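Local coordinates for protein flavin-containing monooxygenase (Allium sativum, PDB 6WPU) that binds FAD and, as a flavin-dependent S-monooxygenase of garlic, oxygenates the sulfur of S-allyl-L-cysteine, at residues 252-257 with 262-267; 268-271 with 277-280. All coordinates share one frame; numbering follows the deposited sequence.

Contact 1 of 2, residues 252-257 with 262-267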
loop_
_atom_site.group_PDB
_atom_site.type_symbol
_atom_site.label_atom_id
_atom_site.label_comp_id
_atom_site.label_asym_id
_atom_site.label_seq_id
_atom_site.Cartn_x
_atom_site.Cartn_y
_atom_site.Cartn_z
ATOM N N THR A 252 -22.205 4.124 -21.161
ATOM C CA THR A 252 -20.937 4.372 -21.834
ATOM C C THR A 252 -21.112 4.202 -23.338
ATOM O O THR A 252 -21.982 3.448 -23.775
ATOM C CB THR A 252 -19.821 3.436 -21.345
ATOM O OG1 THR A 252 -20.183 2.074 -21.600
ATOM C CG2 THR A 252 -19.539 3.643 -19.847
ATOM N N PRO A 253 -20.285 4.869 -24.164
ATOM C CA PRO A 253 -19.128 5.708 -23.807
ATOM C C PRO A 253 -19.526 7.019 -23.125
ATOM O O PRO A 253 -20.384 7.732 -23.622
ATOM C CB PRO A 253 -18.450 5.983 -25.163
ATOM C CG PRO A 253 -19.083 5.012 -26.146
ATOM C CD PRO A 253 -20.479 4.790 -25.623
ATOM N N ALA A 254 -18.914 7.319 -21.989
ATOM C CA ALA A 254 -19.198 8.533 -21.240
ATOM C C ALA A 254 -17.969 9.428 -21.251
ATOM O O ALA A 254 -16.859 8.964 -20.977
ATOM C CB ALA A 254 -19.602 8.207 -19.799
ATOM N N LYS A 255 -18.165 10.702 -21.567
ATOM C CA LYS A 255 -17.094 11.673 -21.419
ATOM C C LYS A 255 -16.846 11.954 -19.940
ATOM O O LYS A 255 -17.775 11.987 -19.128
ATOM C CB LYS A 255 -17.443 12.966 -22.156
ATOM C CG LYS A 255 -16.384 13.443 -23.148
ATOM C CD LYS A 255 -16.909 14.599 -24.005
ATOM C CE LYS A 255 -15.783 15.302 -24.758
ATOM N NZ LYS A 255 -15.821 15.102 -26.236
ATOM N N GLN A 256 -15.586 12.125 -19.592
ATOM C CA GLN A 256 -15.190 12.527 -18.250
ATOM C C GLN A 256 -15.492 14.010 -18.052
ATOM O O GLN A 256 -15.025 14.836 -18.839
ATOM C CB GLN A 256 -13.696 12.259 -18.049
ATOM C CG GLN A 256 -13.090 12.860 -16.789
ATOM C CD GLN A 256 -13.681 12.277 -15.530
ATOM O OE1 GLN A 256 -13.969 11.078 -15.462
ATOM N NE2 GLN A 256 -13.882 13.125 -14.522
ATOM N N PRO A 257 -16.271 14.385 -17.036
ATOM C CA PRO A 257 -16.549 15.811 -16.815
ATOM C C PRO A 257 -15.263 16.599 -16.616
ATOM O O PRO A 257 -14.378 16.202 -15.852
ATOM C CB PRO A 257 -17.418 15.812 -15.553
ATOM C CG PRO A 257 -18.057 14.470 -15.542
ATOM C CD PRO A 257 -17.024 13.529 -16.105
ATOM N N MET A 262 -11.169 12.552 -22.831
ATOM C CA MET A 262 -11.156 11.381 -21.956
ATOM C C MET A 262 -12.532 10.737 -21.954
ATOM O O MET A 262 -13.541 11.424 -21.759
ATOM C CB MET A 262 -10.750 11.738 -20.523
ATOM C CG MET A 262 -10.682 10.524 -19.585
ATOM S SD MET A 262 -10.021 10.885 -17.927
ATOM C CE MET A 262 -9.140 12.390 -18.265
ATOM N N TRP A 263 -12.574 9.425 -22.184
ATOM C CA TRP A 263 -13.829 8.688 -22.210
ATOM C C TRP A 263 -13.766 7.502 -21.258
ATOM O O TRP A 263 -12.702 6.905 -21.054
ATOM C CB TRP A 263 -14.161 8.201 -23.612
ATOM C CG TRP A 263 -14.552 9.321 -24.536
ATOM C CD1 TRP A 263 -15.826 9.760 -24.819
ATOM C CD2 TRP A 263 -13.664 10.154 -25.290
ATOM N NE1 TRP A 263 -15.773 10.811 -25.699
ATOM C CE2 TRP A 263 -14.463 11.073 -26.006
ATOM C CE3 TRP A 263 -12.274 10.215 -25.426
ATOM C CZ2 TRP A 263 -13.915 12.037 -26.851
ATOM C CZ3 TRP A 263 -11.729 11.173 -26.265
ATOM C CH2 TRP A 263 -12.551 12.071 -26.970
ATOM N N LEU A 264 -14.927 7.163 -20.697
ATOM C CA LEU A 264 -15.092 6.056 -19.763
ATOM C C LEU A 264 -15.818 4.904 -20.445
ATOM O O LEU A 264 -16.845 5.108 -21.100
ATOM C CB LEU A 264 -15.874 6.502 -18.526
ATOM C CG LEU A 264 -15.306 7.727 -17.817
ATOM C CD1 LEU A 264 -16.384 8.423 -17.014
ATOM C CD2 LEU A 264 -14.194 7.299 -16.926
ATOM N N HIS A 265 -15.285 3.701 -20.284
ATOM C CA HIS A 265 -15.892 2.492 -20.812
ATOM C C HIS A 265 -15.947 1.444 -19.711
ATOM O O HIS A 265 -15.349 1.591 -18.640
ATOM C CB HIS A 265 -15.110 1.939 -22.004
ATOM C CG HIS A 265 -14.879 2.942 -23.088
ATOM N ND1 HIS A 265 -15.829 3.234 -24.043
ATOM C CD2 HIS A 265 -13.808 3.723 -23.366
ATOM C CE1 HIS A 265 -15.353 4.155 -24.863
ATOM N NE2 HIS A 265 -14.130 4.468 -24.473
ATOM N N SER A 266 -16.649 0.361 -20.010
ATOM C CA SER A 266 -16.760 -0.724 -19.056
ATOM C C SER A 266 -15.589 -1.690 -19.180
ATOM O O SER A 266 -14.899 -1.970 -18.194
ATOM C CB SER A 266 -18.092 -1.447 -19.253
ATOM O OG SER A 266 -18.364 -2.263 -18.131
ATOM N N MET A 267 -15.330 -2.197 -20.377
ATOM C CA MET A 267 -14.300 -3.215 -20.513
ATOM C C MET A 267 -13.912 -3.359 -21.973
ATOM O O MET A 267 -14.702 -3.061 -22.876
ATOM C CB MET A 267 -14.776 -4.568 -19.983
ATOM C CG MET A 267 -15.980 -5.093 -20.742
ATOM S SD MET A 267 -16.671 -6.610 -20.054
ATOM C CE MET A 267 -15.459 -7.821 -20.574
#
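Ala-254 and Leu-264 face each other as an antiparallel hydrogen-bonded pair, and Lys-255 and Trp-263 follow as a non-hydrogen-bonded pair with CA atoms 4.5 Å apart. The amide of Leu-264 gives a short bond to Ala-254 O (2.7 Å), while the return bond from Ala-254 N to Leu-264 O is longer but straighter, at 171°. A third, from Gln-256 N to Met-262 O, keeps the strands together beyond the last bridge; its donor stands above the carbonyl plane. Before the first bridge, a cis peptide bond precedes Pro-253, whose CB meets CE1 of His-265 at 3.6 Å. That imidazole is held at both nitrogens, by Asp-281 and His-242, and Asp-281 also takes the hydroxyl of Thr-252. Lys-255 runs alongside Trp-263: its CG makes an off-centre CH-pi contact with the five-membered ring, 4.2 Å from the centroid, and its NZ comes obliquely to 3.7 Å from CZ2 of Trp-263 and makes a weak hydrogen bond to Asp-260 O. On the sheet face of Ala-254, Leu-264 CD1 lies 3.9 Å from Gln-256 OE1. The Gln-256 chain starts with CG anti to the backbone N (chi1 169°), which brings CG to 3.8 Å from Met-262 SD. With strand 262-271 also parallel to strand 240-244, this beta hairpin adds the short strand 254-255 to the mixed sheet of the flavin-binding monooxygenase fold.

Contact 2 of 2, residues 268-271 with 277-280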
loop_
_atom_site.group_PDB
_atom_site.type_symbol
_atom_site.label_atom_id
_atom_site.label_comp_id
_atom_site.label_asym_id
_atom_site.label_seq_id
_atom_site.Cartn_x
_atom_site.Cartn_y
_atom_site.Cartn_z
ATOM N N ILE A 268 -12.682 -3.823 -22.184
ATOM C CA ILE A 268 -12.248 -4.208 -23.516
ATOM C C ILE A 268 -12.980 -5.476 -23.925
ATOM O O ILE A 268 -12.977 -6.477 -23.201
ATOM C CB ILE A 268 -10.727 -4.415 -23.561
ATOM C CG1 ILE A 268 -9.990 -3.118 -23.206
ATOM C CG2 ILE A 268 -10.317 -4.912 -24.952
ATOM C CD1 ILE A 268 -8.474 -3.268 -23.108
ATOM N N LYS A 269 -13.609 -5.440 -25.091
ATOM C CA LYS A 269 -14.209 -6.636 -25.661
ATOM C C LYS A 269 -13.200 -7.452 -26.462
ATOM O O LYS A 269 -13.161 -8.679 -26.335
ATOM C CB LYS A 269 -15.403 -6.235 -26.525
ATOM C CG LYS A 269 -15.816 -7.220 -27.588
ATOM C CD LYS A 269 -17.150 -6.796 -28.163
ATOM C CE LYS A 269 -17.273 -7.168 -29.624
ATOM N NZ LYS A 269 -18.456 -6.530 -30.261
ATOM N N ILE A 270 -12.368 -6.788 -27.267
ATOM C CA ILE A 270 -11.404 -7.472 -28.124
ATOM C C ILE A 270 -10.338 -6.458 -28.520
ATOM O O ILE A 270 -10.625 -5.265 -28.677
ATOM C CB ILE A 270 -12.102 -8.115 -29.358
ATOM C CG1 ILE A 270 -11.130 -8.979 -30.162
ATOM C CG2 ILE A 270 -12.741 -7.070 -30.294
ATOM C CD1 ILE A 270 -10.525 -10.099 -29.358
ATOM N N THR A 271 -9.092 -6.923 -28.640
ATOM C CA THR A 271 -8.036 -6.165 -29.302
ATOM C C THR A 271 -7.677 -6.841 -30.630
ATOM O O THR A 271 -7.726 -8.068 -30.753
ATOM C CB THR A 271 -6.794 -6.021 -28.407
ATOM O OG1 THR A 271 -6.267 -7.312 -28.074
ATOM C CG2 THR A 271 -7.144 -5.282 -27.113
ATOM N N VAL A 277 -8.890 -1.363 -30.681
ATOM C CA VAL A 277 -9.452 -1.915 -29.454
ATOM C C VAL A 277 -10.948 -1.627 -29.460
ATOM O O VAL A 277 -11.360 -0.481 -29.666
ATOM C CB VAL A 277 -8.785 -1.318 -28.203
ATOM C CG1 VAL A 277 -9.446 -1.850 -26.934
ATOM C CG2 VAL A 277 -7.284 -1.620 -28.204
ATOM N N VAL A 278 -11.758 -2.667 -29.258
ATOM C CA VAL A 278 -13.213 -2.542 -29.246
ATOM C C VAL A 278 -13.684 -2.708 -27.809
ATOM O O VAL A 278 -13.287 -3.658 -27.124
ATOM C CB VAL A 278 -13.881 -3.570 -30.174
ATOM C CG1 VAL A 278 -15.374 -3.250 -30.358
ATOM C CG2 VAL A 278 -13.174 -3.605 -31.505
ATOM N N PHE A 279 -14.474 -1.759 -27.337
ATOM C CA PHE A 279 -15.014 -1.843 -25.993
ATOM C C PHE A 279 -16.390 -2.499 -26.042
ATOM O O PHE A 279 -17.013 -2.609 -27.102
ATOM C CB PHE A 279 -15.082 -0.454 -25.352
ATOM C CG PHE A 279 -13.732 0.165 -25.117
ATOM C CD1 PHE A 279 -13.166 1.005 -26.061
ATOM C CD2 PHE A 279 -13.015 -0.114 -23.952
ATOM C CE1 PHE A 279 -11.912 1.568 -25.854
ATOM C CE2 PHE A 279 -11.776 0.444 -23.744
ATOM C CZ PHE A 279 -11.217 1.289 -24.703
ATOM N N HIS A 280 -16.848 -2.972 -24.883
ATOM C CA HIS A 280 -18.155 -3.619 -24.833
ATOM C C HIS A 280 -19.267 -2.683 -25.285
ATOM O O HIS A 280 -20.247 -3.136 -25.887
ATOM C CB HIS A 280 -18.448 -4.133 -23.429
ATOM C CG HIS A 280 -19.885 -4.503 -23.225
ATOM N ND1 HIS A 280 -20.402 -5.719 -23.615
ATOM C CD2 HIS A 280 -20.917 -3.807 -22.694
ATOM C CE1 HIS A 280 -21.690 -5.763 -23.324
ATOM N NE2 HIS A 280 -22.028 -4.614 -22.766
#
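Ile-268 meets the second strand through both branches of its side chain, CG2 lying 3.8 Å from Val-277 CG1 and CG1 4.0 Å from Phe-279 CE2. The first torsion (chi1 -61°) sets CG1 anti to the carbonyl carbon and CG2 anti to the backbone N; CG2 thereby meets Val-277, while CG1 lies between Val-277 CG1 and Phe-279 CE2. Val-277 CG1 also lies over one face of the Phe-279 ring, offset toward its rim, so that one methyl touches both Ile-268 and the phenylalanine ring. With an alanine in place of Ile-268, Val-277 CG1 and Phe-279 CE2 would probably lose their aliphatic neighbour, and a gap would open toward Ile-221 and Ile-191. Lys-269 and Ile-270 together face Val-278, a classic beta bulge that shifts the register of this antiparallel hairpin by one residue. Val-278 O is gripped twice, by Lys-269 N at 2.7 Å and by Ile-270 N at 3.3 Å; the first donor lies in the carbonyl plane, the second is tilted from it. The reverse bond, Val-278 N to Ile-270 O, is almost straight at 175°. At the bulge itself, the side chains of Ile-270 and Val-278 run side by side, pointing the same way, with Ile-270 CG2 3.7 Å from Val-278 CB. Ile-270 CG1 is anti to the backbone N (chi1 -173°), which leaves CG2 as the branch that touches the valine. Lys-269 contributes its root, CB packing 3.4 Å from Val-278 O, while the end of its chain leads away. Past the bulge, Thr-271 lays CG2 against Val-277 CG2 at 3.8 Å and gives its hydroxyl to Pro-192 O.

How the contacts relate
Both contacts use strand 262-271, interrupted near Ser-266 and Met-267: its earlier part pairs with 252-257 in contact 1 and its later part with 277-280 in contact 2, so that two successive hairpins share it. Their centres lie about 13 Å apart. Met-267 O and His-280 N, 2.9 Å apart, probably form a hydrogen bond between them, and the rings of His-265 and Phe-279 stack. In contact 1 Gln-256, Met-262 and His-265 are buried while Pro-253 and Lys-255 are exposed; in contact 2 Ile-268, Thr-271, Val-277 and Phe-279 are buried while Lys-269 and His-280 are exposed. Contact 1 mixes aromatic, polar and sulfur-bearing groups; contact 2 is chiefly aliphatic, its buried side packing on strand 217-221.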